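Local coordinates for pyridoxamine 5'-phosphate oxidase-related, FMN-binding (Mycobacterium smegmatis, PDB 3F7E), which acts as a coenzyme F420-dependent reductase, probably reducing carbon-carbon double bonds in substrates that may include aflatoxins, at the interface of chains A and B. Coordinates in Å, arbitrary orientation; residue numbers count along the deposited sequence, not the author numbering. Chains: chain A/B, Pyridoxamine 5'-phosphate oxidase-related, FMN-binding.

Contact 1 and contact 2 lie about 16 Å apart, measured between the centres of their C-alpha atoms, and share three strands with the chains exchanged. In contact 1 strand 29-34 comes from chain B and meets strands 62-68 and 76-88 of chain A; in contact 2 the start of strand 29-34, with the turn leading into it, comes from chain A and meets those two strands of chain B, along with strand 18-23 and the loop residue B:Asn60. Because the pairing is two-fold symmetric, each subunit both gives and receives strand 29-34, consistent with the dimer typical of the pyridoxamine 5'-phosphate oxidase-like family.

Contact 1: the interface of chains A and B. Residues chain A 66, 78; chain B 31-33.
B:Val31 presses its two methyl groups against A:Ser66 at a strand-to-strand seam between two split-barrel subunits of the pyridoxamine 5'-phosphate oxidase-like family. Strand 29-34 of chain B runs past strands 62-68 and 76-88 of chain A here, and the pairing is probably that of the family dimer. The compact part is mainly van der Waals packing, of methyl and methylene carbons on each other and on backbone atoms. CG1 of B:Val31 lies 3.7 Å from CB of A:Ser66, and CG2 reaches that same carbon at 3.8 Å, so the two methyls straddle the serine CB. This follows from a chi1 of 54°, which sets CG1 between the backbone N and the carbonyl carbon and turns CG2 anti to the N. CG1 also approaches the backbone N of A:Ser66, at 3.6 Å. The next strand of chain A adds the aliphatic stem of A:Glu78, whose CG comes within 3.5 Å of the carbonyl O of B:Val31. Among the five residues, A:Glu78 loses the most surface to chain B, 44 Å².

Beyond CG the glutamate chain is extended and carries its carboxylate to B:Asn32. The carboxylate and amide planes are turned 80° apart, and OD1 of the amide faces both carboxylate oxygens, 2.8 Å from OE2 of A:Glu78. As modelled, acceptor meets acceptor, a clash that makes the amide orientation doubtful; exchanging OD1 and ND2 could give a hydrogen bond, though a proton on the carboxylate, which the structure does not show, would also explain the approach.

The looser side lies towards B:Ala33, which has little surface hidden by chain A and makes its link through solvent. Water 1 sits 2.7 Å from OE2 of A:Glu78. The backbone N of B:Ala33 reaches the same water with a nearly straight hydrogen bond, 170° at the hydrogen. The hydroxyl OG of A:Ser66 also points this way, but stops 3.9 Å from the N of B:Ala33.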
ATOM      1  N   SER A  66       2.001  -3.965   2.329  0.70  6.07           N
ATOM      2  CA  SER A  66       2.266  -4.551   1.014  0.70  6.44           C
ATOM      3  C   SER A  66       3.678  -4.190   0.568  0.70  6.04           C
ATOM      4  O   SER A  66       4.065  -3.014   0.512  0.70  6.67           O
ATOM      5  CB  SER A  66       1.240  -3.987   0.012  0.70  7.23           C
ATOM      6  OG  SER A  66       1.617  -4.297  -1.323  0.70  8.20           O
ATOM      7  N   GLU A  78       2.173  -9.699   1.291  1.00  8.00           N
ATOM      8  CA  GLU A  78       1.188  -8.904   2.027  1.00  8.06           C
ATOM      9  C   GLU A  78       1.165  -9.386   3.464  1.00  8.07           C
ATOM     10  O   GLU A  78       0.947 -10.576   3.710  1.00  8.61           O
ATOM     11  CB  GLU A  78      -0.205  -9.073   1.399  1.00  9.23           C
ATOM     12  CG  GLU A  78      -0.268  -8.628  -0.050  1.00  9.45           C
ATOM     13  CD  GLU A  78      -1.459  -9.160  -0.781  1.00 11.63           C
ATOM     14  OE1 GLU A  78      -2.340  -9.748  -0.121  1.00 13.88           O
ATOM     15  OE2 GLU A  78      -1.534  -8.995  -2.028  1.00 12.93           O
TER
ATOM     16  N   VAL B  31      -4.186  -4.505   1.989  1.00  6.11           N
ATOM     17  CA  VAL B  31      -3.512  -3.754   0.926  1.00  6.38           C
ATOM     18  C   VAL B  31      -2.884  -4.724  -0.077  1.00  6.43           C
ATOM     19  O   VAL B  31      -2.230  -5.699   0.308  1.00  7.41           O
ATOM     20  CB  VAL B  31      -2.526  -2.693   1.491  1.00  7.45           C
ATOM     21  CG1 VAL B  31      -1.509  -3.273   2.450  1.00  8.68           C
ATOM     22  CG2 VAL B  31      -1.863  -1.912   0.371  1.00  7.69           C
ATOM     23  N   ASN B  32      -3.118  -4.450  -1.368  1.00  6.47           N
ATOM     24  CA  ASN B  32      -2.691  -5.304  -2.483  1.00  6.73           C
ATOM     25  C   ASN B  32      -2.059  -4.465  -3.579  1.00  6.83           C
ATOM     26  O   ASN B  32      -2.596  -3.428  -3.942  1.00  7.51           O
ATOM     27  CB  ASN B  32      -3.898  -6.033  -3.081  1.00  8.23           C
ATOM     28  CG  ASN B  32      -4.607  -6.908  -2.060  1.00  8.43           C
ATOM     29  OD1 ASN B  32      -4.186  -8.054  -1.805  1.00 12.53           O
ATOM     30  ND2 ASN B  32      -5.681  -6.418  -1.505  1.00  8.55           N
ATOM     31  N   ALA B  33      -0.937  -4.932  -4.137  1.00  7.13           N
ATOM     32  CA  ALA B  33      -0.256  -4.221  -5.226  1.00  7.24           C
ATOM     33  C   ALA B  33      -0.986  -4.496  -6.521  1.00  8.25           C
ATOM     34  O   ALA B  33      -1.406  -5.639  -6.758  1.00 10.31           O
ATOM     35  CB  ALA B  33       1.203  -4.685  -5.327  1.00  8.46           C
TER
HETATM   36  O   HOH W   1       0.185  -7.500  -3.484  1.00  9.41           O

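Contact 2: the interface of chains A and B. Residues chain A 26-29; chain B 23, 60, 62, 80.
A:Gly27 offers its carbonyl O to the side-chain amide of B:Asn60, a direct hydrogen bond where the turn leading into strand 29-34 of chain A docks on strands 18-23, 62-68 and 76-88 of chain B, probably in the family dimer interface. ND2 donates over 3.1 Å to that O, which lies close to the amide plane, whereas the donor is tilted 24° from the carbonyl plane of A:Gly27. Alongside, the methyl CG2 of A:Thr28 packs tightly on CB of B:Ala62, at 3.5 Å. The A:Pro29 ring follows: its CD lies over the carbonyl O of B:Ala62 and touches CG2 of B:Val23 at 3.8 Å, the two side chains crossing obliquely. B:Ala62 and B:Val23 thus make the mostly apolar surface on which A:Thr28 and A:Pro29 rest.

B:Arg80 works on the other flank, mainly through water 2. This water lies at the edge of the guanidinium, in its plane, where both NE and NH1 hydrogen-bond to it, NE over 2.7 Å. Water 2 also contacts OG1 of A:Thr28 and the carbonyl O of A:Pro29, bridging side chain and backbone of chain A. The direct bond from NH1 to OG1 of A:Thr28 is weak, bent to 125° at the hydrogen. A bend at chi3 (71°) turns the guanidinium across the threonine, the two side chains meeting at about a right angle.

In the second shell, the backbone N of B:Ala62 donates to OD1 of B:Asn60, which fixes the amide rotation and presents ND2 to A:Gly27. On chain A, OD2 of A:Asp26 accepts from both the backbone N and the hydroxyl of A:Thr28, bracing the turn. The hydroxyl bond, 2.8 Å from OG1 of A:Thr28 to OD2 of A:Asp26, arrives on the syn side of the carboxylate.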
ATOM      1  N   ASP A  26     -13.458   6.790  11.131  1.00 17.45           N
ATOM      2  CA  ASP A  26     -14.673   6.797  10.297  1.00 18.08           C
ATOM      3  C   ASP A  26     -14.809   5.547   9.403  1.00 17.56           C
ATOM      4  O   ASP A  26     -15.750   5.437   8.610  1.00 18.31           O
ATOM      5  CB  ASP A  26     -14.783   8.104   9.488  1.00 18.89           C
ATOM      6  CG  ASP A  26     -13.815   8.176   8.315  1.00 18.89           C
ATOM      7  OD1 ASP A  26     -13.873   9.158   7.557  1.00 21.86           O
ATOM      8  OD2 ASP A  26     -12.984   7.269   8.131  1.00 16.78           O
ATOM      9  N   GLY A  27     -13.861   4.620   9.518  1.00 16.07           N
ATOM     10  CA  GLY A  27     -13.961   3.373   8.809  1.00 15.04           C
ATOM     11  C   GLY A  27     -13.382   3.401   7.406  1.00 13.33           C
ATOM     12  O   GLY A  27     -13.552   2.442   6.688  1.00 14.92           O
ATOM     13  N   THR A  28     -12.737   4.498   7.005  1.00 11.76           N
ATOM     14  CA  THR A  28     -12.106   4.544   5.678  1.00 11.27           C
ATOM     15  C   THR A  28     -10.584   4.349   5.794  1.00  9.21           C
ATOM     16  O   THR A  28     -10.010   4.680   6.812  1.00  9.56           O
ATOM     17  CB  THR A  28     -12.435   5.857   4.937  1.00 11.75           C
ATOM     18  OG1 THR A  28     -11.825   6.966   5.604  1.00 14.01           O
ATOM     19  CG2 THR A  28     -13.966   6.105   4.861  1.00 14.02           C
ATOM     20  N   PRO A  29      -9.935   3.782   4.765  1.00  7.75           N
ATOM     21  CA  PRO A  29      -8.509   3.435   4.874  1.00  7.20           C
ATOM     22  C   PRO A  29      -7.562   4.567   4.518  1.00  7.48           C
ATOM     23  O   PRO A  29      -7.930   5.531   3.830  1.00  8.46           O
ATOM     24  CB  PRO A  29      -8.373   2.266   3.900  1.00  8.12           C
ATOM     25  CG  PRO A  29      -9.377   2.584   2.811  1.00  8.30           C
ATOM     26  CD  PRO A  29     -10.528   3.291   3.492  1.00  7.93           C
TER
ATOM     27  N   VAL B  23     -11.008  -1.984   3.191  1.00  7.49           N
ATOM     28  CA  VAL B  23     -11.345  -2.386   4.551  1.00  8.40           C
ATOM     29  C   VAL B  23     -12.145  -3.666   4.495  1.00  8.02           C
ATOM     30  O   VAL B  23     -13.125  -3.777   3.732  1.00  9.05           O
ATOM     31  CB  VAL B  23     -12.129  -1.262   5.294  1.00  9.94           C
ATOM     32  CG1 VAL B  23     -12.297  -1.616   6.746  1.00 11.07           C
ATOM     33  CG2 VAL B  23     -11.365   0.064   5.217  1.00 12.70           C
ATOM     34  N   ASN B  60     -17.784  -1.957   1.562  1.00 11.28           N
ATOM     35  CA  ASN B  60     -17.247  -0.664   1.972  1.00 11.35           C
ATOM     36  C   ASN B  60     -16.516  -0.076   0.768  1.00  9.82           C
ATOM     37  O   ASN B  60     -15.432  -0.544   0.415  1.00  9.35           O
ATOM     38  CB  ASN B  60     -16.292  -0.817   3.177  1.00 12.05           C
ATOM     39  CG  ASN B  60     -15.767   0.510   3.689  1.00 12.50           C
ATOM     40  OD1 ASN B  60     -15.792   1.525   2.979  1.00 12.45           O
ATOM     41  ND2 ASN B  60     -15.297   0.521   4.936  1.00 15.29           N
ATOM     42  N   ALA B  62     -14.989   2.708   0.297  1.00  7.50           N
ATOM     43  CA  ALA B  62     -13.879   3.652   0.522  1.00  7.55           C
ATOM     44  C   ALA B  62     -12.538   2.953   0.368  1.00  6.81           C
ATOM     45  O   ALA B  62     -12.276   1.944   1.035  1.00  7.84           O
ATOM     46  CB  ALA B  62     -13.992   4.270   1.893  1.00  8.46           C
ATOM     47  N   ARG B  80      -6.978   9.079  -1.928  1.00  6.84           N
ATOM     48  CA  ARG B  80      -8.165   8.539  -1.258  1.00  7.55           C
ATOM     49  C   ARG B  80      -9.325   8.678  -2.229  1.00  6.91           C
ATOM     50  O   ARG B  80      -9.391   9.652  -2.987  1.00  7.33           O
ATOM     51  CB  ARG B  80      -8.525   9.335   0.007  1.00  9.08           C
ATOM     52  CG  ARG B  80      -7.500   9.315   1.106  1.00 13.77           C
ATOM     53  CD  ARG B  80      -7.909  10.304   2.233  1.00 17.60           C
ATOM     54  NE  ARG B  80      -9.062   9.760   2.955  1.00 19.71           N
ATOM     55  CZ  ARG B  80      -9.743  10.357   3.927  1.00 23.12           C
ATOM     56  NH1 ARG B  80     -10.768   9.721   4.483  1.00 23.58           N
ATOM     57  NH2 ARG B  80      -9.436  11.586   4.323  1.00 23.67           N
TER
HETATM   58  O   HOH W   2      -9.931   7.167   3.193  1.00 17.85           O